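Tetratricopeptide TPR_2 repeat protein (Thermobaculum terrenum, PDB 5DJS) is of unknown function but joins tetratricopeptide repeats to a glycosyltransferase family 41 part of the GT-B clan, modelled here with uridine-5'-diphosphate. Local coordinates at residues 250-253 and 254-257; 204-207 and 208-212; 488-491 and 492-496; 108-111 and 112-115. The protein carries 1 engineered substitution. All coordinates share one frame; numbering follows the deposited sequence.

Contact 1: 250-253 and 254-257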
loop_
_atom_site.group_PDB
_atom_site.type_symbol
_atom_site.label_atom_id
_atom_site.label_comp_id
_atom_site.label_asym_id
_atom_site.label_seq_id
_atom_site.Cartn_x
_atom_site.Cartn_y
_atom_site.Cartn_z
ATOM N N MET A 250 3.380 -2.166 8.436
ATOM C CA MET A 250 3.954 -2.632 9.686
ATOM C C MET A 250 4.013 -4.168 9.685
ATOM O O MET A 250 3.261 -4.849 10.376
ATOM C CB MET A 250 3.154 -2.088 10.863
ATOM C CG MET A 250 3.172 -0.570 10.941
ATOM S SD MET A 250 2.889 -0.000 12.623
ATOM C CE MET A 250 4.486 -0.386 13.371
ATOM N N HIS A 251 4.946 -4.686 8.896
ATOM C CA HIS A 251 5.111 -6.122 8.670
ATOM C C HIS A 251 5.757 -6.798 9.877
ATOM O O HIS A 251 6.124 -6.135 10.865
ATOM C CB HIS A 251 5.983 -6.357 7.424
ATOM C CG HIS A 251 7.385 -5.833 7.556
ATOM N ND1 HIS A 251 7.839 -4.746 6.841
ATOM C CD2 HIS A 251 8.417 -6.225 8.333
ATOM C CE1 HIS A 251 9.096 -4.500 7.163
ATOM N NE2 HIS A 251 9.469 -5.387 8.064
ATOM N N ARG A 252 5.927 -8.113 9.758
ATOM C CA ARG A 252 6.556 -8.916 10.790
ATOM C C ARG A 252 7.413 -10.004 10.142
ATOM O O ARG A 252 7.328 -11.178 10.487
ATOM C CB ARG A 252 5.453 -9.481 11.699
ATOM C CG ARG A 252 5.770 -9.508 13.181
ATOM C CD ARG A 252 6.247 -8.160 13.694
ATOM N NE ARG A 252 5.691 -7.850 14.998
ATOM C CZ ARG A 252 6.079 -8.357 16.158
ATOM N NH1 ARG A 252 7.054 -9.249 16.236
ATOM N NH2 ARG A 252 5.459 -7.950 17.256
ATOM N N LEU A 253 8.281 -9.571 9.237
ATOM C CA LEU A 253 9.008 -10.447 8.334
ATOM C C LEU A 253 10.183 -11.127 9.001
ATOM O O LEU A 253 10.696 -12.109 8.477
ATOM C CB LEU A 253 9.516 -9.671 7.117
ATOM C CG LEU A 253 8.461 -9.215 6.105
ATOM C CD1 LEU A 253 9.016 -8.119 5.202
ATOM C CD2 LEU A 253 7.958 -10.383 5.270
ATOM N N PHE A 254 10.640 -10.606 10.134
ATOM C CA PHE A 254 11.700 -11.288 10.889
ATOM C C PHE A 254 11.144 -12.471 11.692
ATOM O O PHE A 254 11.873 -13.400 12.001
ATOM C CB PHE A 254 12.441 -10.307 11.791
ATOM C CG PHE A 254 12.957 -9.115 11.058
ATOM C CD1 PHE A 254 13.819 -9.276 9.977
ATOM C CD2 PHE A 254 12.561 -7.831 11.419
ATOM C CE1 PHE A 254 14.296 -8.177 9.282
ATOM C CE2 PHE A 254 13.036 -6.730 10.726
ATOM C CZ PHE A 254 13.905 -6.901 9.659
ATOM N N ALA A 255 9.861 -12.433 12.026
ATOM C CA ALA A 255 9.177 -13.627 12.488
ATOM C C ALA A 255 9.089 -14.655 11.341
ATOM O O ALA A 255 9.434 -15.823 11.527
ATOM C CB ALA A 255 7.800 -13.280 13.040
ATOM N N PHE A 256 8.674 -14.207 10.152
ATOM C CA PHE A 256 8.679 -15.066 8.941
ATOM C C PHE A 256 10.067 -15.603 8.626
ATOM O O PHE A 256 10.208 -16.709 8.133
ATOM C CB PHE A 256 8.169 -14.318 7.696
ATOM C CG PHE A 256 6.672 -14.233 7.603
ATOM C CD1 PHE A 256 5.961 -13.307 8.369
ATOM C CD2 PHE A 256 5.971 -15.075 6.755
ATOM C CE1 PHE A 256 4.588 -13.223 8.295
ATOM C CE2 PHE A 256 4.590 -14.998 6.675
ATOM C CZ PHE A 256 3.902 -14.067 7.444
ATOM N N ALA A 257 11.086 -14.801 8.896
ATOM C CA ALA A 257 12.462 -15.166 8.600
ATOM C C ALA A 257 12.881 -16.473 9.265
ATOM O O ALA A 257 13.687 -17.202 8.708
ATOM C CB ALA A 257 13.403 -14.037 9.004
#

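Contact 2: 204-207 and 208-212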
loop_
_atom_site.group_PDB
_atom_site.type_symbol
_atom_site.label_atom_id
_atom_site.label_comp_id
_atom_site.label_asym_id
_atom_site.label_seq_id
_atom_site.Cartn_x
_atom_site.Cartn_y
_atom_site.Cartn_z
ATOM N N SER A 204 -7.712 -0.042 16.431
ATOM C CA SER A 204 -8.835 -0.964 16.336
ATOM C C SER A 204 -10.117 -0.165 16.097
ATOM O O SER A 204 -10.698 0.402 17.036
ATOM C CB SER A 204 -8.927 -1.802 17.615
ATOM O OG SER A 204 -9.959 -2.770 17.546
ATOM N N ASP A 205 -10.518 -0.090 14.827
ATOM C CA ASP A 205 -11.749 0.593 14.395
ATOM C C ASP A 205 -12.874 -0.409 14.083
ATOM O O ASP A 205 -12.710 -1.604 14.286
ATOM C CB ASP A 205 -11.445 1.519 13.198
ATOM C CG ASP A 205 -10.916 0.776 11.963
ATOM O OD1 ASP A 205 -11.204 -0.424 11.772
ATOM O OD2 ASP A 205 -10.211 1.423 11.157
ATOM N N ALA A 206 -14.010 0.080 13.598
ATOM C CA ALA A 206 -15.145 -0.785 13.224
ATOM C C ALA A 206 -14.780 -2.006 12.354
ATOM O O ALA A 206 -15.352 -3.081 12.536
ATOM C CB ALA A 206 -16.224 0.042 12.527
ATOM N N LEU A 207 -13.849 -1.842 11.411
ATOM C CA LEU A 207 -13.456 -2.949 10.526
ATOM C C LEU A 207 -12.641 -4.031 11.265
ATOM O O LEU A 207 -12.791 -5.220 10.973
ATOM C CB LEU A 207 -12.686 -2.428 9.305
ATOM C CG LEU A 207 -12.192 -3.445 8.267
ATOM C CD1 LEU A 207 -13.225 -4.495 7.911
ATOM C CD2 LEU A 207 -11.782 -2.750 6.980
ATOM N N THR A 208 -11.799 -3.630 12.221
ATOM C CA THR A 208 -11.020 -4.604 13.001
ATOM C C THR A 208 -11.972 -5.433 13.867
ATOM O O THR A 208 -11.800 -6.644 13.994
ATOM C CB THR A 208 -9.901 -3.973 13.885
ATOM O OG1 THR A 208 -10.463 -3.346 15.038
ATOM C CG2 THR A 208 -9.112 -2.961 13.124
ATOM N N ASP A 209 -12.977 -4.771 14.439
ATOM C CA ASP A 209 -14.046 -5.447 15.182
ATOM C C ASP A 209 -14.737 -6.499 14.314
ATOM O O ASP A 209 -14.997 -7.619 14.785
ATOM C CB ASP A 209 -15.079 -4.450 15.730
ATOM C CG ASP A 209 -14.493 -3.480 16.763
ATOM O OD1 ASP A 209 -13.380 -3.717 17.284
ATOM O OD2 ASP A 209 -15.160 -2.467 17.053
ATOM N N ARG A 210 -15.007 -6.152 13.057
ATOM C CA ARG A 210 -15.569 -7.117 12.099
ATOM C C ARG A 210 -14.591 -8.260 11.773
ATOM O O ARG A 210 -14.984 -9.432 11.776
ATOM C CB ARG A 210 -16.065 -6.421 10.815
ATOM C CG ARG A 210 -17.496 -5.895 10.924
ATOM C CD ARG A 210 -17.991 -5.223 9.645
ATOM N NE ARG A 210 -17.696 -3.780 9.620
ATOM C CZ ARG A 210 -17.066 -3.108 8.650
ATOM N NH1 ARG A 210 -16.625 -3.697 7.535
ATOM N NH2 ARG A 210 -16.887 -1.799 8.797
ATOM N N LEU A 211 -13.332 -7.921 11.505
ATOM C CA LEU A 211 -12.293 -8.933 11.240
ATOM C C LEU A 211 -12.096 -9.879 12.429
ATOM O O LEU A 211 -11.919 -11.082 12.241
ATOM C CB LEU A 211 -10.949 -8.270 10.880
ATOM C CG LEU A 211 -10.516 -8.040 9.414
ATOM C CD1 LEU A 211 -11.616 -8.193 8.376
ATOM C CD2 LEU A 211 -9.839 -6.678 9.275
ATOM N N ARG A 212 -12.124 -9.327 13.641
ATOM C CA ARG A 212 -12.009 -10.122 14.869
ATOM C C ARG A 212 -13.176 -11.095 15.012
ATOM O O ARG A 212 -12.972 -12.269 15.337
ATOM C CB ARG A 212 -11.929 -9.213 16.106
ATOM C CG ARG A 212 -11.590 -9.943 17.395
ATOM C CD ARG A 212 -11.541 -9.039 18.614
ATOM N NE ARG A 212 -10.581 -7.931 18.493
ATOM C CZ ARG A 212 -10.877 -6.658 18.208
ATOM N NH1 ARG A 212 -12.125 -6.254 17.974
ATOM N NH2 ARG A 212 -9.896 -5.760 18.146
#

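Contact 3: 488-491 and 492-496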
loop_
_atom_site.group_PDB
_atom_site.type_symbol
_atom_site.label_atom_id
_atom_site.label_comp_id
_atom_site.label_asym_id
_atom_site.label_seq_id
_atom_site.Cartn_x
_atom_site.Cartn_y
_atom_site.Cartn_z
ATOM N N HIS A 488 -21.194 -1.627 -19.408
ATOM C CA HIS A 488 -20.290 -2.758 -19.170
ATOM C C HIS A 488 -19.980 -2.876 -17.674
ATOM O O HIS A 488 -20.044 -3.967 -17.110
ATOM C CB HIS A 488 -18.993 -2.589 -19.963
ATOM C CG HIS A 488 -18.263 -3.872 -20.209
ATOM N ND1 HIS A 488 -17.744 -4.646 -19.192
ATOM C CD2 HIS A 488 -17.958 -4.509 -21.366
ATOM C CE1 HIS A 488 -17.158 -5.710 -19.713
ATOM N NE2 HIS A 488 -17.270 -5.649 -21.028
ATOM N N LEU A 489 -19.666 -1.738 -17.052
ATOM C CA LEU A 489 -19.414 -1.668 -15.613
ATOM C C LEU A 489 -20.650 -1.953 -14.752
ATOM O O LEU A 489 -20.523 -2.539 -13.680
ATOM C CB LEU A 489 -18.796 -0.307 -15.205
ATOM C CG LEU A 489 -17.268 -0.073 -15.226
ATOM C CD1 LEU A 489 -16.463 -1.365 -15.132
ATOM C CD2 LEU A 489 -16.793 0.716 -16.433
ATOM N N ARG A 490 -21.826 -1.527 -15.200
ATOM C CA ARG A 490 -23.073 -1.792 -14.463
ATOM C C ARG A 490 -23.335 -3.296 -14.379
ATOM O O ARG A 490 -23.742 -3.807 -13.331
ATOM C CB ARG A 490 -24.282 -1.112 -15.130
ATOM C CG ARG A 490 -25.290 -0.467 -14.162
ATOM C CD ARG A 490 -26.724 -0.986 -14.271
ATOM N NE ARG A 490 -27.052 -1.540 -15.590
ATOM C CZ ARG A 490 -28.029 -2.415 -15.836
ATOM N NH1 ARG A 490 -28.840 -2.849 -14.871
ATOM N NH2 ARG A 490 -28.207 -2.855 -17.077
ATOM N N ARG A 491 -23.100 -3.989 -15.490
ATOM C CA ARG A 491 -23.243 -5.447 -15.544
ATOM C C ARG A 491 -22.146 -6.156 -14.767
ATOM O O ARG A 491 -22.421 -7.092 -14.011
ATOM C CB ARG A 491 -23.244 -5.941 -16.995
ATOM C CG ARG A 491 -24.468 -5.490 -17.767
ATOM C CD ARG A 491 -24.504 -6.047 -19.181
ATOM N NE ARG A 491 -25.699 -5.570 -19.873
ATOM C CZ ARG A 491 -26.935 -6.032 -19.677
ATOM N NH1 ARG A 491 -27.185 -7.010 -18.803
ATOM N NH2 ARG A 491 -27.946 -5.503 -20.359
ATOM N N TRP A 492 -20.908 -5.721 -14.978
ATOM C CA TRP A 492 -19.767 -6.228 -14.226
ATOM C C TRP A 492 -19.984 -6.055 -12.706
ATOM O O TRP A 492 -19.830 -7.022 -11.962
ATOM C CB TRP A 492 -18.475 -5.552 -14.708
ATOM C CG TRP A 492 -17.252 -5.873 -13.903
ATOM C CD1 TRP A 492 -16.388 -6.913 -14.099
ATOM C CD2 TRP A 492 -16.752 -5.139 -12.778
ATOM N NE1 TRP A 492 -15.386 -6.876 -13.157
ATOM C CE2 TRP A 492 -15.587 -5.798 -12.333
ATOM C CE3 TRP A 492 -17.179 -3.991 -12.101
ATOM C CZ2 TRP A 492 -14.838 -5.342 -11.239
ATOM C CZ3 TRP A 492 -16.442 -3.538 -11.015
ATOM C CH2 TRP A 492 -15.283 -4.215 -10.595
ATOM N N LEU A 493 -20.367 -4.852 -12.265
ATOM C CA LEU A 493 -20.631 -4.567 -10.829
ATOM C C LEU A 493 -21.556 -5.616 -10.197
ATOM O O LEU A 493 -21.254 -6.160 -9.138
ATOM C CB LEU A 493 -21.263 -3.171 -10.639
ATOM C CG LEU A 493 -21.175 -2.382 -9.319
ATOM C CD1 LEU A 493 -22.504 -1.718 -8.986
ATOM C CD2 LEU A 493 -20.711 -3.184 -8.116
ATOM N N ARG A 494 -22.668 -5.891 -10.874
ATOM C CA ARG A 494 -23.703 -6.813 -10.391
ATOM C C ARG A 494 -23.203 -8.260 -10.329
ATOM O O ARG A 494 -23.441 -8.969 -9.344
ATOM C CB ARG A 494 -24.939 -6.744 -11.304
ATOM C CG ARG A 494 -26.235 -7.218 -10.656
ATOM C CD ARG A 494 -27.027 -8.207 -11.518
ATOM N NE ARG A 494 -26.979 -7.920 -12.960
ATOM C CZ ARG A 494 -27.723 -7.021 -13.611
ATOM N NH1 ARG A 494 -28.616 -6.262 -12.970
ATOM N NH2 ARG A 494 -27.568 -6.871 -14.927
ATOM N N SER A 495 -22.542 -8.687 -11.405
ATOM C CA SER A 495 -21.906 -10.017 -11.507
ATOM C C SER A 495 -20.901 -10.265 -10.381
ATOM O O SER A 495 -20.907 -11.313 -9.738
ATOM C CB SER A 495 -21.194 -10.140 -12.857
ATOM O OG SER A 495 -20.277 -11.206 -12.872
ATOM N N VAL A 496 -20.059 -9.264 -10.157
ATOM C CA VAL A 496 -19.027 -9.285 -9.124
ATOM C C VAL A 496 -19.618 -9.184 -7.710
ATOM O O VAL A 496 -19.105 -9.814 -6.780
ATOM C CB VAL A 496 -17.953 -8.191 -9.433
ATOM C CG1 VAL A 496 -17.548 -7.371 -8.224
ATOM C CG2 VAL A 496 -16.743 -8.813 -10.122
#

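Contact 4: 108-111 and 112-115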
loop_
_atom_site.group_PDB
_atom_site.type_symbol
_atom_site.label_atom_id
_atom_site.label_comp_id
_atom_site.label_asym_id
_atom_site.label_seq_id
_atom_site.Cartn_x
_atom_site.Cartn_y
_atom_site.Cartn_z
ATOM N N PRO A 108 24.404 2.366 8.934
ATOM C CA PRO A 108 24.307 1.337 7.884
ATOM C C PRO A 108 23.458 0.119 8.210
ATOM O O PRO A 108 23.024 -0.545 7.284
ATOM C CB PRO A 108 25.763 0.931 7.655
ATOM C CG PRO A 108 26.534 2.149 8.022
ATOM C CD PRO A 108 25.809 2.707 9.214
ATOM N N ASP A 109 23.227 -0.165 9.497
ATOM C CA ASP A 109 22.354 -1.269 9.911
ATOM C C ASP A 109 20.930 -0.803 10.283
ATOM O O ASP A 109 20.361 -1.237 11.286
ATOM C CB ASP A 109 23.015 -2.132 11.012
ATOM C CG ASP A 109 23.133 -1.427 12.364
ATOM O OD1 ASP A 109 23.007 -0.185 12.449
ATOM O OD2 ASP A 109 23.363 -2.146 13.356
ATOM N N TYR A 110 20.359 0.058 9.442
ATOM C CA TYR A 110 19.028 0.626 9.648
ATOM C C TYR A 110 18.063 -0.153 8.750
ATOM O O TYR A 110 17.807 0.255 7.613
ATOM C CB TYR A 110 19.037 2.123 9.268
ATOM C CG TYR A 110 17.974 3.011 9.905
ATOM C CD1 TYR A 110 16.752 2.505 10.374
ATOM C CD2 TYR A 110 18.177 4.385 9.993
ATOM C CE1 TYR A 110 15.795 3.335 10.938
ATOM C CE2 TYR A 110 17.224 5.221 10.561
ATOM C CZ TYR A 110 16.036 4.695 11.029
ATOM O OH TYR A 110 15.097 5.538 11.593
ATOM N N HIS A 111 17.521 -1.265 9.257
ATOM C CA HIS A 111 16.635 -2.119 8.453
ATOM C C HIS A 111 15.325 -1.448 7.967
ATOM O O HIS A 111 14.821 -1.813 6.907
ATOM C CB HIS A 111 16.359 -3.482 9.137
ATOM C CG HIS A 111 15.612 -3.403 10.435
ATOM N ND1 HIS A 111 15.995 -4.120 11.546
ATOM C CD2 HIS A 111 14.503 -2.716 10.802
ATOM C CE1 HIS A 111 15.164 -3.873 12.542
ATOM N NE2 HIS A 111 14.251 -3.019 12.118
ATOM N N ARG A 112 14.791 -0.477 8.714
ATOM C CA ARG A 112 13.539 0.201 8.324
ATOM C C ARG A 112 13.782 1.211 7.208
ATOM O O ARG A 112 12.954 1.355 6.318
ATOM C CB ARG A 112 12.848 0.875 9.518
ATOM C CG ARG A 112 11.880 -0.035 10.262
ATOM C CD ARG A 112 11.116 0.700 11.354
ATOM N NE ARG A 112 10.167 1.677 10.804
ATOM C CZ ARG A 112 9.453 2.554 11.519
ATOM N NH1 ARG A 112 9.555 2.609 12.849
ATOM N NH2 ARG A 112 8.627 3.393 10.896
ATOM N N ALA A 113 14.923 1.897 7.260
ATOM C CA ALA A 113 15.331 2.846 6.214
ATOM C C ALA A 113 15.706 2.113 4.933
ATOM O O ALA A 113 15.466 2.605 3.839
ATOM C CB ALA A 113 16.505 3.693 6.690
ATOM N N HIS A 114 16.290 0.931 5.083
ATOM C CA HIS A 114 16.639 0.076 3.954
ATOM C C HIS A 114 15.365 -0.408 3.234
ATOM O O HIS A 114 15.331 -0.402 2.009
ATOM C CB HIS A 114 17.484 -1.102 4.451
ATOM C CG HIS A 114 18.309 -1.774 3.396
ATOM N ND1 HIS A 114 17.780 -2.284 2.229
ATOM C CD2 HIS A 114 19.629 -2.065 3.363
ATOM C CE1 HIS A 114 18.743 -2.832 1.511
ATOM N NE2 HIS A 114 19.873 -2.715 2.177
ATOM N N SER A 115 14.334 -0.813 3.988
ATOM C CA SER A 115 13.009 -1.135 3.411
ATOM C C SER A 115 12.422 0.089 2.717
ATOM O O SER A 115 12.081 0.041 1.527
ATOM C CB SER A 115 11.995 -1.570 4.480
ATOM O OG SER A 115 12.286 -2.833 5.020
#

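Contact 1: 250-253 and 254-257
The N-terminal turn of the short helix 253-257 is built where R252, at the N-cap position, meets A255 and F256. The carbonyl of R252 faces two amides of this turn, and both bonds are weak. A255 N lies 3.2 Å from R252 O at a bent N-H...O angle of 125°, whereas F256 N, at 3.3 Å from R252 O, makes a much straighter approach of 164°. The next bond, A257 N to L253 O at 2.8 Å, is again bent and weak.

R252 O has a further neighbour in the F256 ring. CD1 of F256 comes to 3.3 Å from R252 O, with the oxygen at the ring edge and in its plane. This follows from the F256 side-chain torsion: chi1 of -81° sets CG opposite the carbonyl carbon, which turns the ring back toward the start of the helix. On the loop side, L253 CD1 sits 3.6 Å above the H251 ring, over its centre.

The polar end of R252 turns elsewhere, with NH1 in a salt bridge to D226 and NH2 bonded to L224 O, while A255 packs on L229 and C230 of helix 226-236. F256 also reaches L241 and D243 of strand 240-243. Because strands 240-243 and 263-266 are parallel neighbours in one sheet, this turn opens the helical link of a beta-alpha-beta crossover, the recurring unit of the Rossmann-like domains of the GT-B fold.

Contact 2: 204-207 and 208-212
S204 and R212, eight residues apart, meet through the hydroxyl of S204 and the edge of the R212 guanidinium. NH2 of R212 donates to S204 OG over 3.1 Å, at 164° and within the guanidinium plane. That plane serves D209 as well: R212 NH1 forms a salt bridge of 2.9 Å with D209 OD1, reaching the oxygen on its anti side and 25° out of the carboxylate plane. S204 OG is also hydrogen-bonded to T208 OG1 at 2.6 Å.

D205 and T208 cross nearly at right angles. With chi1 of 61°, the D205 carboxylate folds over the helix start, where OD1 caps T208 N at 3.3 Å and more weakly L207 N; OD2 is held by C174 N.

L207 and R210 also cross at about a right angle. The R210 guanidinium lays one face over L207 CA, and its NH1 passes L207 CD1 at 3.5 Å before pairing with E182. L207 CD1 meets L211 CD1 at 4.1 Å.

R212 additionally makes a cation-pi contact with W218. These partners would be expected to stabilise its positive charge, and the D205 carboxylate, at the amide end of the helix, would probably interact favourably with the helix dipole.

Contact 3: 488-491 and 492-496
L489 and W492 lie side by side and point the same way, with L489 CD1 4.1 Å from W492 CE3. The indole also presents its edge to the backbone: L489 O lies in the ring plane, 4.0 Å from W492 CE3. Over one face, offset toward the rim, V496 CG2 stands 3.7 Å above the plane. The torsion that puts the ring there is chi1 of 173°, with CG opposite the W492 amide nitrogen.

A second group is made of arginines. NH1 of R490 approaches NH1 of R494 to 3.9 Å, with the two guanidinium planes 87° apart. R491 NH1 is equally distant from R494 NH2, in the plane of the R494 group, and those planes differ by 61°. Such like charges would be expected to repel, but R490 NE has a salt bridge to E487, and R491 NE a long, weak ion pair with the same carboxylate.

Behind both groups runs the regular helical backbone, in which W492 N bonds to H488 O at 2.9 Å and S495 N to R491 O at 3.1 Å. On the apolar side of helix 479-521, L489 and W492 pack on L429 of helix 423-430, W492 also on L426 of that helix, while the loop residues A455 and L457 meet W492 and L489 respectively.

Contact 4: 108-111 and 112-115
Y110 and A113 make a CH-pi contact at the start of helix 111-120. The methyl of A113 lies over one face of the Y110 ring, CB being 3.8 Å from the ring centroid and 20° off its normal. The closest pair is A113 CB with Y110 CG, 3.6 Å apart, so the methyl sits nearer the root of the ring than its hydroxyl end. A chi1 of -156° on Y110, with CG opposite its own amide nitrogen, lays the ring beside the first turn. The same ring passes R112 on its CE1 side, where R112 CB is 4.1 Å from Y110 CE1.

Backbone bonds make the second kind of interaction. Y110 occupies the N-cap position, and its carbonyl receives H114 N at 3.0 Å between Y110 O and that nitrogen, almost in line with the C=O bond. One residue on, S115 N donates to H111 O over 3.1 Å, this time from above the carbonyl plane, 37° out of it. H111 O has a second donor in W139 NE1.

Van der Waals contact links H111 and R112, whose side chains cross at a slant. The imidazole meets R112 CG at its edge, in plane, with H111 CD2 3.8 Å from R112 CG, and the ring is only slightly inclined to the R112 guanidinium plane.

Among the neighbouring helices, Y110 and A113 both pack on L104 of helix 93-106 and on helix 77-89, where A113 touches Y81. On the side of helix 129-143, H114 meets L135 and W139, and S115 packs on W139.

Along the chain the order is contact 4, contact 2, contact 1, contact 3. Contacts 4 and 1 are neighbours, with centres 14 Å apart: F254 CZ reaches H111 ND1 at 4.0 Å, which joins the start of helix 111-120 to helix 253-257. The centres of contacts 2 and 1 lie about 22 Å apart; helices 206-214 and 253-257 both belong with the sheet that includes strands 193-199 and 240-243. Contact 3, on the long helix 479-521 beside the other six-stranded sheet, has its centre about 28 Å from that of contact 2 and 44 Å from that of contact 4. Contact 4 packs against the first Rossmann-like half, which holds contacts 2 and 1; contact 3 lies in the second.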